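Local coordinates for protein putative TIM-barrel metal-dependent hydrolase (Mycobacterium avium subsp. paratuberculosis S397, PDB 4DZI) that is probably a metal-dependent hydrolase of the amidohydrolase superfamily, with two metal ions bound in its TIM-barrel active site, at residues Met272-His284 against Phe317-Val329. Numbering follows the deposited sequence.
Sequences MASMIVHGVFTRH and FPEDPVEQLRNNV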
ATOM      1  N   MET C 272      10.967  -3.397   3.258  1.00 12.20           N
ATOM      2  CA  MET C 272      11.702  -2.823   4.369  1.00 12.74           C
ATOM      3  C   MET C 272      10.957  -3.094   5.680  1.00 16.29           C
ATOM      4  O   MET C 272      11.589  -3.373   6.673  1.00 14.65           O
ATOM      5  CB  MET C 272      11.961  -1.341   4.155  1.00 14.63           C
ATOM      6  CG  MET C 272      12.936  -1.031   3.017  1.00 19.13           C
ATOM      7  SD  MET C 272      14.535  -1.755   3.446  1.00 24.40           S
ATOM      8  CE  MET C 272      15.476  -1.346   1.968  1.00 24.75           C
ATOM      9  N   ALA C 273       9.623  -3.090   5.641  1.00 14.86           N
ATOM     10  CA  ALA C 273       8.857  -3.507   6.826  1.00 17.88           C
ATOM     11  C   ALA C 273       9.192  -4.936   7.221  1.00 12.64           C
ATOM     12  O   ALA C 273       9.377  -5.239   8.417  1.00 14.51           O
ATOM     13  CB  ALA C 273       7.364  -3.356   6.584  1.00 13.52           C
ATOM     14  N   SER C 274       9.184  -5.846   6.250  1.00 13.82           N
ATOM     15  CA  SER C 274       9.502  -7.233   6.517  1.00 13.99           C
ATOM     16  C   SER C 274      10.871  -7.363   7.155  1.00 18.87           C
ATOM     17  O   SER C 274      11.036  -8.061   8.159  1.00 14.93           O
ATOM     18  CB  SER C 274       9.422  -8.018   5.209  1.00 16.20           C
ATOM     19  OG  SER C 274       9.904  -9.334   5.393  1.00 16.76           O
ATOM     20  N   MET C 275      11.872  -6.709   6.555  1.00 14.64           N
ATOM     21  CA  MET C 275      13.231  -6.762   7.092  1.00 14.96           C
ATOM     22  C   MET C 275      13.298  -6.247   8.516  1.00 15.99           C
ATOM     23  O   MET C 275      13.913  -6.882   9.398  1.00 16.63           O
ATOM     24  CB  MET C 275      14.189  -5.931   6.218  1.00 15.30           C
ATOM     25  CG  MET C 275      14.377  -6.539   4.832  1.00 15.91           C
ATOM     26  SD  MET C 275      15.446  -7.997   4.759  1.00 16.35           S
ATOM     27  CE  MET C 275      17.031  -7.271   5.132  1.00 16.67           C
ATOM     28  N   ILE C 276      12.708  -5.080   8.737  1.00 12.66           N
ATOM     29  CA  ILE C 276      12.850  -4.418  10.022  1.00 14.46           C
ATOM     30  C   ILE C 276      12.004  -5.072  11.093  1.00 16.98           C
ATOM     31  O   ILE C 276      12.529  -5.438  12.165  1.00 16.47           O
ATOM     32  CB  ILE C 276      12.521  -2.919   9.962  1.00 15.67           C
ATOM     33  CG1 ILE C 276      13.546  -2.196   9.067  1.00 13.34           C
ATOM     34  CG2 ILE C 276      12.581  -2.305  11.360  1.00 18.19           C
ATOM     35  CD1 ILE C 276      13.141  -0.805   8.627  1.00 15.94           C
ATOM     36  N   VAL C 277      10.702  -5.198  10.827  1.00 15.78           N
ATOM     37  CA  VAL C 277       9.765  -5.710  11.857  1.00 16.62           C
ATOM     38  C   VAL C 277      10.117  -7.122  12.291  1.00 23.94           C
ATOM     39  O   VAL C 277      10.019  -7.452  13.478  1.00 20.42           O
ATOM     40  CB  VAL C 277       8.300  -5.631  11.356  1.00 16.30           C
ATOM     41  CG1 VAL C 277       7.360  -6.386  12.292  1.00 17.13           C
ATOM     42  CG2 VAL C 277       7.887  -4.174  11.205  1.00 15.13           C
ATOM     43  N   HIS C 278      10.563  -7.940  11.360  1.00 14.84           N
ATOM     44  CA  HIS C 278      10.903  -9.297  11.682  1.00 17.70           C
ATOM     45  C   HIS C 278      12.338  -9.464  12.148  1.00 17.36           C
ATOM     46  O   HIS C 278      12.831 -10.532  12.202  1.00 19.99           O
ATOM     47  CB  HIS C 278      10.533 -10.277  10.576  1.00 18.55           C
ATOM     48  CG  HIS C 278       9.068 -10.576  10.497  1.00 15.32           C
ATOM     49  ND1 HIS C 278       8.483 -11.118   9.384  1.00 18.91           N
ATOM     50  CD2 HIS C 278       8.072 -10.412  11.394  1.00 19.40           C
ATOM     51  CE1 HIS C 278       7.199 -11.288   9.600  1.00 18.56           C
ATOM     52  NE2 HIS C 278       6.918 -10.860  10.809  1.00 19.18           N
ATOM     53  N   GLY C 279      12.966  -8.359  12.477  1.00 15.75           N
ATOM     54  CA  GLY C 279      14.227  -8.379  13.228  1.00 16.62           C
ATOM     55  C   GLY C 279      15.489  -8.739  12.463  1.00 22.93           C
ATOM     56  O   GLY C 279      16.449  -9.227  13.040  1.00 17.51           O
ATOM     57  N   VAL C 280      15.512  -8.521  11.149  1.00 18.29           N
ATOM     58  CA  VAL C 280      16.743  -8.826  10.437  1.00 17.48           C
ATOM     59  C   VAL C 280      17.918  -7.976  10.922  1.00 20.99           C
ATOM     60  O   VAL C 280      19.025  -8.490  11.060  1.00 18.13           O
ATOM     61  CB  VAL C 280      16.573  -8.673   8.919  1.00 17.27           C
ATOM     62  CG1 VAL C 280      17.938  -8.876   8.229  1.00 15.92           C
ATOM     63  CG2 VAL C 280      15.555  -9.699   8.437  1.00 14.98           C
ATOM     64  N   PHE C 281      17.711  -6.680  11.129  1.00 15.50           N
ATOM     65  CA  PHE C 281      18.786  -5.816  11.609  1.00 14.35           C
ATOM     66  C   PHE C 281      19.036  -6.000  13.112  1.00 20.81           C
ATOM     67  O   PHE C 281      20.121  -5.695  13.613  1.00 20.77           O
ATOM     68  CB  PHE C 281      18.531  -4.363  11.260  1.00 18.15           C
ATOM     69  CG  PHE C 281      18.376  -4.139   9.776  1.00 21.61           C
ATOM     70  CD1 PHE C 281      19.452  -4.351   8.919  1.00 18.21           C
ATOM     71  CD2 PHE C 281      17.164  -3.731   9.251  1.00 17.29           C
ATOM     72  CE1 PHE C 281      19.306  -4.153   7.542  1.00 18.10           C
ATOM     73  CE2 PHE C 281      17.010  -3.531   7.887  1.00 23.21           C
ATOM     74  CZ  PHE C 281      18.088  -3.739   7.032  1.00 15.97           C
ATOM     75  N   THR C 282      18.029  -6.503  13.828  1.00 18.62           N
ATOM     76  CA  THR C 282      18.225  -6.848  15.242  1.00 17.95           C
ATOM     77  C   THR C 282      19.195  -8.020  15.325  1.00 20.10           C
ATOM     78  O   THR C 282      20.166  -7.969  16.083  1.00 22.80           O
ATOM     79  CB  THR C 282      16.890  -7.217  15.882  1.00 21.44           C
ATOM     80  OG1 THR C 282      16.017  -6.086  15.816  1.00 21.24           O
ATOM     81  CG2 THR C 282      17.100  -7.677  17.365  1.00 23.14           C
ATOM     82  N   ARG C 283      18.971  -9.054  14.532  1.00 19.08           N
ATOM     83  CA  ARG C 283      19.830 -10.244  14.572  1.00 18.24           C
ATOM     84  C   ARG C 283      21.160 -10.027  13.870  1.00 23.80           C
ATOM     85  O   ARG C 283      22.164 -10.705  14.182  1.00 20.83           O
ATOM     86  CB  ARG C 283      19.118 -11.467  13.992  1.00 18.87           C
ATOM     87  CG  ARG C 283      17.927 -11.915  14.838  1.00 20.08           C
ATOM     88  CD  ARG C 283      17.284 -13.173  14.307  1.00 22.16           C
ATOM     89  NE  ARG C 283      16.672 -12.965  12.985  1.00 20.79           N
ATOM     90  CZ  ARG C 283      15.478 -12.421  12.768  1.00 23.64           C
ATOM     91  NH1 ARG C 283      14.734 -11.966  13.778  1.00 21.94           N
ATOM     92  NH2 ARG C 283      15.040 -12.299  11.513  1.00 22.70           N
ATOM     93  N   HIS C 284      21.166  -9.091  12.923  1.00 21.94           N
ATOM     94  CA  HIS C 284      22.345  -8.830  12.101  1.00 20.12           C
ATOM     95  C   HIS C 284      22.634  -7.352  12.021  1.00 21.72           C
ATOM     96  O   HIS C 284      22.400  -6.708  10.993  1.00 18.58           O
ATOM     97  CB  HIS C 284      22.136  -9.428  10.706  1.00 16.04           C
ATOM     98  CG  HIS C 284      21.629 -10.849  10.744  1.00 21.72           C
ATOM     99  ND1 HIS C 284      22.448 -11.908  10.966  1.00 19.51           N
ATOM    100  CD2 HIS C 284      20.339 -11.363  10.652  1.00 22.65           C
ATOM    101  CE1 HIS C 284      21.719 -13.042  10.979  1.00 18.31           C
ATOM    102  NE2 HIS C 284      20.430 -12.711  10.774  1.00 23.55           N
ATOM    103  N   PHE C 317       9.779  -5.251  19.696  1.00 25.00           N
ATOM    104  CA  PHE C 317      10.729  -4.218  19.326  1.00 26.82           C
ATOM    105  C   PHE C 317      11.739  -3.935  20.448  1.00 22.73           C
ATOM    106  O   PHE C 317      11.742  -2.856  21.046  1.00 25.67           O
ATOM    107  CB  PHE C 317       9.983  -2.968  18.862  1.00 22.85           C
ATOM    108  CG  PHE C 317       9.198  -3.186  17.593  1.00 31.29           C
ATOM    109  CD1 PHE C 317       7.923  -3.722  17.630  1.00 23.57           C
ATOM    110  CD2 PHE C 317       9.767  -2.908  16.356  1.00 28.41           C
ATOM    111  CE1 PHE C 317       7.212  -3.946  16.458  1.00 25.31           C
ATOM    112  CE2 PHE C 317       9.065  -3.128  15.186  1.00 28.59           C
ATOM    113  CZ  PHE C 317       7.786  -3.645  15.228  1.00 24.14           C
ATOM    114  N   PRO C 318      12.647  -4.895  20.682  1.00 22.39           N
ATOM    115  CA  PRO C 318      13.678  -4.633  21.684  1.00 25.01           C
ATOM    116  C   PRO C 318      14.557  -3.458  21.308  1.00 28.88           C
ATOM    117  O   PRO C 318      15.210  -2.878  22.168  1.00 30.81           O
ATOM    118  CB  PRO C 318      14.496  -5.932  21.694  1.00 31.17           C
ATOM    119  CG  PRO C 318      14.190  -6.596  20.379  1.00 32.47           C
ATOM    120  CD  PRO C 318      12.742  -6.256  20.139  1.00 28.54           C
ATOM    121  N   GLU C 319      14.620  -3.136  20.015  1.00 25.69           N
ATOM    122  CA  GLU C 319      15.338  -1.951  19.548  1.00 21.79           C
ATOM    123  C   GLU C 319      14.384  -1.012  18.815  1.00 22.90           C
ATOM    124  O   GLU C 319      13.251  -1.383  18.517  1.00 27.89           O
ATOM    125  CB  GLU C 319      16.485  -2.367  18.633  1.00 22.93           C
ATOM    126  CG  GLU C 319      17.600  -3.097  19.363  1.00 28.93           C
ATOM    127  CD  GLU C 319      18.666  -3.581  18.410  1.00 50.46           C
ATOM    128  OE1 GLU C 319      18.787  -2.972  17.322  1.00 35.29           O
ATOM    129  OE2 GLU C 319      19.370  -4.563  18.735  1.00 46.85           O
ATOM    130  N   ASP C 320      14.842   0.202  18.541  1.00 20.88           N
ATOM    131  CA  ASP C 320      14.038   1.222  17.902  1.00 21.21           C
ATOM    132  C   ASP C 320      14.086   0.968  16.392  1.00 26.71           C
ATOM    133  O   ASP C 320      15.147   1.102  15.776  1.00 22.43           O
ATOM    134  CB  ASP C 320      14.611   2.586  18.254  1.00 22.46           C
ATOM    135  CG  ASP C 320      13.861   3.733  17.613  1.00 33.51           C
ATOM    136  OD1 ASP C 320      13.106   3.515  16.634  1.00 28.70           O
ATOM    137  OD2 ASP C 320      14.030   4.881  18.082  1.00 32.13           O
ATOM    138  N   PRO C 321      12.946   0.578  15.795  1.00 23.24           N
ATOM    139  CA  PRO C 321      12.976   0.183  14.373  1.00 18.58           C
ATOM    140  C   PRO C 321      13.256   1.376  13.424  1.00 17.07           C
ATOM    141  O   PRO C 321      13.773   1.186  12.298  1.00 17.79           O
ATOM    142  CB  PRO C 321      11.549  -0.396  14.159  1.00 19.53           C
ATOM    143  CG  PRO C 321      10.704   0.435  15.112  1.00 20.14           C
ATOM    144  CD  PRO C 321      11.581   0.480  16.360  1.00 23.58           C
ATOM    145  N   VAL C 322      12.929   2.593  13.849  1.00 18.36           N
ATOM    146  CA  VAL C 322      13.240   3.769  13.055  1.00 16.49           C
ATOM    147  C   VAL C 322      14.748   4.034  13.031  1.00 18.53           C
ATOM    148  O   VAL C 322      15.305   4.447  12.012  1.00 19.77           O
ATOM    149  CB  VAL C 322      12.500   5.016  13.557  1.00 18.44           C
ATOM    150  CG1 VAL C 322      12.903   6.227  12.749  1.00 25.26           C
ATOM    151  CG2 VAL C 322      10.989   4.774  13.492  1.00 22.06           C
ATOM    152  N   GLU C 323      15.403   3.843  14.174  1.00 19.11           N
ATOM    153  CA  GLU C 323      16.849   4.008  14.207  1.00 26.03           C
ATOM    154  C   GLU C 323      17.554   2.934  13.369  1.00 17.83           C
ATOM    155  O   GLU C 323      18.599   3.199  12.779  1.00 22.57           O
ATOM    156  CB  GLU C 323      17.361   4.032  15.648  1.00 25.82           C
ATOM    157  CG  GLU C 323      16.943   5.314  16.370  1.00 46.82           C
ATOM    158  CD  GLU C 323      17.241   6.573  15.556  1.00 78.61           C
ATOM    159  OE1 GLU C 323      18.424   6.770  15.217  1.00 38.81           O
ATOM    160  OE2 GLU C 323      16.309   7.368  15.250  1.00 37.46           O
ATOM    161  N   GLN C 324      16.982   1.734  13.327  1.00 17.05           N
ATOM    162  CA  GLN C 324      17.505   0.680  12.448  1.00 19.93           C
ATOM    163  C   GLN C 324      17.376   1.114  11.015  1.00 23.86           C
ATOM    164  O   GLN C 324      18.303   0.935  10.246  1.00 20.26           O
ATOM    165  CB  GLN C 324      16.803  -0.660  12.661  1.00 18.55           C
ATOM    166  CG  GLN C 324      17.142  -1.285  14.016  1.00 18.24           C
ATOM    167  CD  GLN C 324      16.446  -2.600  14.211  1.00 19.44           C
ATOM    168  OE1 GLN C 324      15.393  -2.839  13.624  1.00 22.82           O
ATOM    169  NE2 GLN C 324      17.028  -3.479  15.038  1.00 19.87           N
ATOM    170  N   LEU C 325      16.238   1.701  10.651  1.00 14.75           N
ATOM    171  CA  LEU C 325      16.106   2.236   9.274  1.00 18.36           C
ATOM    172  C   LEU C 325      17.195   3.265   8.962  1.00 24.23           C
ATOM    173  O   LEU C 325      17.830   3.218   7.895  1.00 21.28           O
ATOM    174  CB  LEU C 325      14.713   2.828   9.031  1.00 18.45           C
ATOM    175  CG  LEU C 325      14.478   3.549   7.699  1.00 19.38           C
ATOM    176  CD1 LEU C 325      14.515   2.561   6.515  1.00 16.21           C
ATOM    177  CD2 LEU C 325      13.133   4.286   7.769  1.00 21.84           C
ATOM    178  N   ARG C 326      17.421   4.195   9.890  1.00 19.15           N
ATOM    179  CA  ARG C 326      18.381   5.266   9.696  1.00 18.32           C
ATOM    180  C   ARG C 326      19.817   4.771   9.723  1.00 20.75           C
ATOM    181  O   ARG C 326      20.691   5.363   9.078  1.00 23.25           O
ATOM    182  CB  ARG C 326      18.232   6.342  10.769  1.00 19.74           C
ATOM    183  CG  ARG C 326      16.872   6.981  10.703  1.00 18.82           C
ATOM    184  CD  ARG C 326      16.629   8.003  11.825  1.00 22.59           C
ATOM    185  NE  ARG C 326      15.626   8.949  11.352  1.00 41.30           N
ATOM    186  CZ  ARG C 326      14.690   9.514  12.103  1.00 77.73           C
ATOM    187  NH1 ARG C 326      14.628   9.229  13.404  1.00 37.54           N
ATOM    188  NH2 ARG C 326      13.814  10.357  11.536  1.00 29.16           N
ATOM    189  N   ASN C 327      20.075   3.715  10.486  1.00 18.90           N
ATOM    190  CA  ASN C 327      21.438   3.215  10.630  1.00 20.95           C
ATOM    191  C   ASN C 327      21.868   2.240   9.541  1.00 18.59           C
ATOM    192  O   ASN C 327      23.013   2.290   9.101  1.00 21.75           O
ATOM    193  CB  ASN C 327      21.600   2.490  11.961  1.00 16.24           C
ATOM    194  CG  ASN C 327      23.044   2.126  12.250  1.00 26.72           C
ATOM    195  OD1 ASN C 327      23.874   3.005  12.496  1.00 34.15           O
ATOM    196  ND2 ASN C 327      23.351   0.832  12.230  1.00 30.44           N
ATOM    197  N   ASN C 328      20.960   1.363   9.108  1.00 15.78           N
ATOM    198  CA  ASN C 328      21.354   0.248   8.261  1.00 14.86           C
ATOM    199  C   ASN C 328      20.991   0.364   6.784  1.00 15.01           C
ATOM    200  O   ASN C 328      21.358  -0.510   6.015  1.00 16.83           O
ATOM    201  CB  ASN C 328      20.785  -1.054   8.805  1.00 16.38           C
ATOM    202  CG  ASN C 328      21.358  -1.405  10.160  1.00 23.18           C
ATOM    203  OD1 ASN C 328      21.035  -0.757  11.166  1.00 27.44           O
ATOM    204  ND2 ASN C 328      22.209  -2.436  10.201  1.00 22.24           N
ATOM    205  N   VAL C 329      20.231   1.399   6.412  1.00 13.99           N
ATOM    206  CA  VAL C 329      19.626   1.467   5.071  1.00 14.74           C
ATOM    207  C   VAL C 329      20.020   2.760   4.359  1.00 16.79           C
ATOM    208  O   VAL C 329      19.868   3.873   4.865  1.00 16.18           O
ATOM    209  CB  VAL C 329      18.081   1.347   5.119  1.00 13.95           C
ATOM    210  CG1 VAL C 329      17.444   1.382   3.719  1.00 13.53           C
ATOM    211  CG2 VAL C 329      17.679   0.075   5.884  1.00 16.00           C
TER
HETATM  212  O   HOH W   1      15.324  -5.459  12.381  1.00 19.70           O
HETATM  213  O   HOH W   2      12.968  -3.526  15.026  1.00 20.10           O
HETATM  214  O   HOH W   3      20.366  -3.362  15.230  1.00 29.08           O
HETATM  215  O   HOH W   4      21.187  -5.667  17.544  1.00 36.41           O
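Q324 on helix 321-328 meets T282, F281 and I276, which lie at the C-terminal end of helix 266-277 and in the short helix 280-283. These are outer helices of the TIM barrel. They precede two neighbouring parallel strands, 289-292 and 329-331. The axes of 272-277 and 321-328 make an angle of 113° between their N-to-C directions. A Schellman motif at G279 ends the first helix and turns the chain into 280-283.

One direct hydrogen bond crosses the contact. Q324 NE2 gives it to T282 OG1 at 2.9 Å, nearly straight at 168° and in the amide plane. The extended Q324 chain carries the amide to this point. NE2 also donates to E319 OE1, which it meets from above the carboxylate plane. The two bonds fix the rotation of the amide.

Water supplies further polar links. Water 1 donates to I276 O and to Q324 OE1 and accepts from T282 N, so it joins the end of helix 266-277 to the glutamine. Water 3 lies between F281 O and E319 OE1.

The apolar part begins with I276. Its CG2 sits 3.5 Å from P321 CB, and its CD1 reaches L325 CB at 4.0 Å. The V277 methyls approach F317 CZ. M272 and V329 meet tip to tip, CE to CG1. Helix 298-312 packs against M272, V277, F317 and L325.

The F281 ring forms a CH-pi contact with N328, whose amide ND2 turns to the backbone oxygens of P285 and L287. Ring and amide planes are 38° apart. V329 CG2 lies near F281 CZ. N328 CB stands over one ring face, 3.9 Å from the F281 centroid and shifted toward CD1 and CE1.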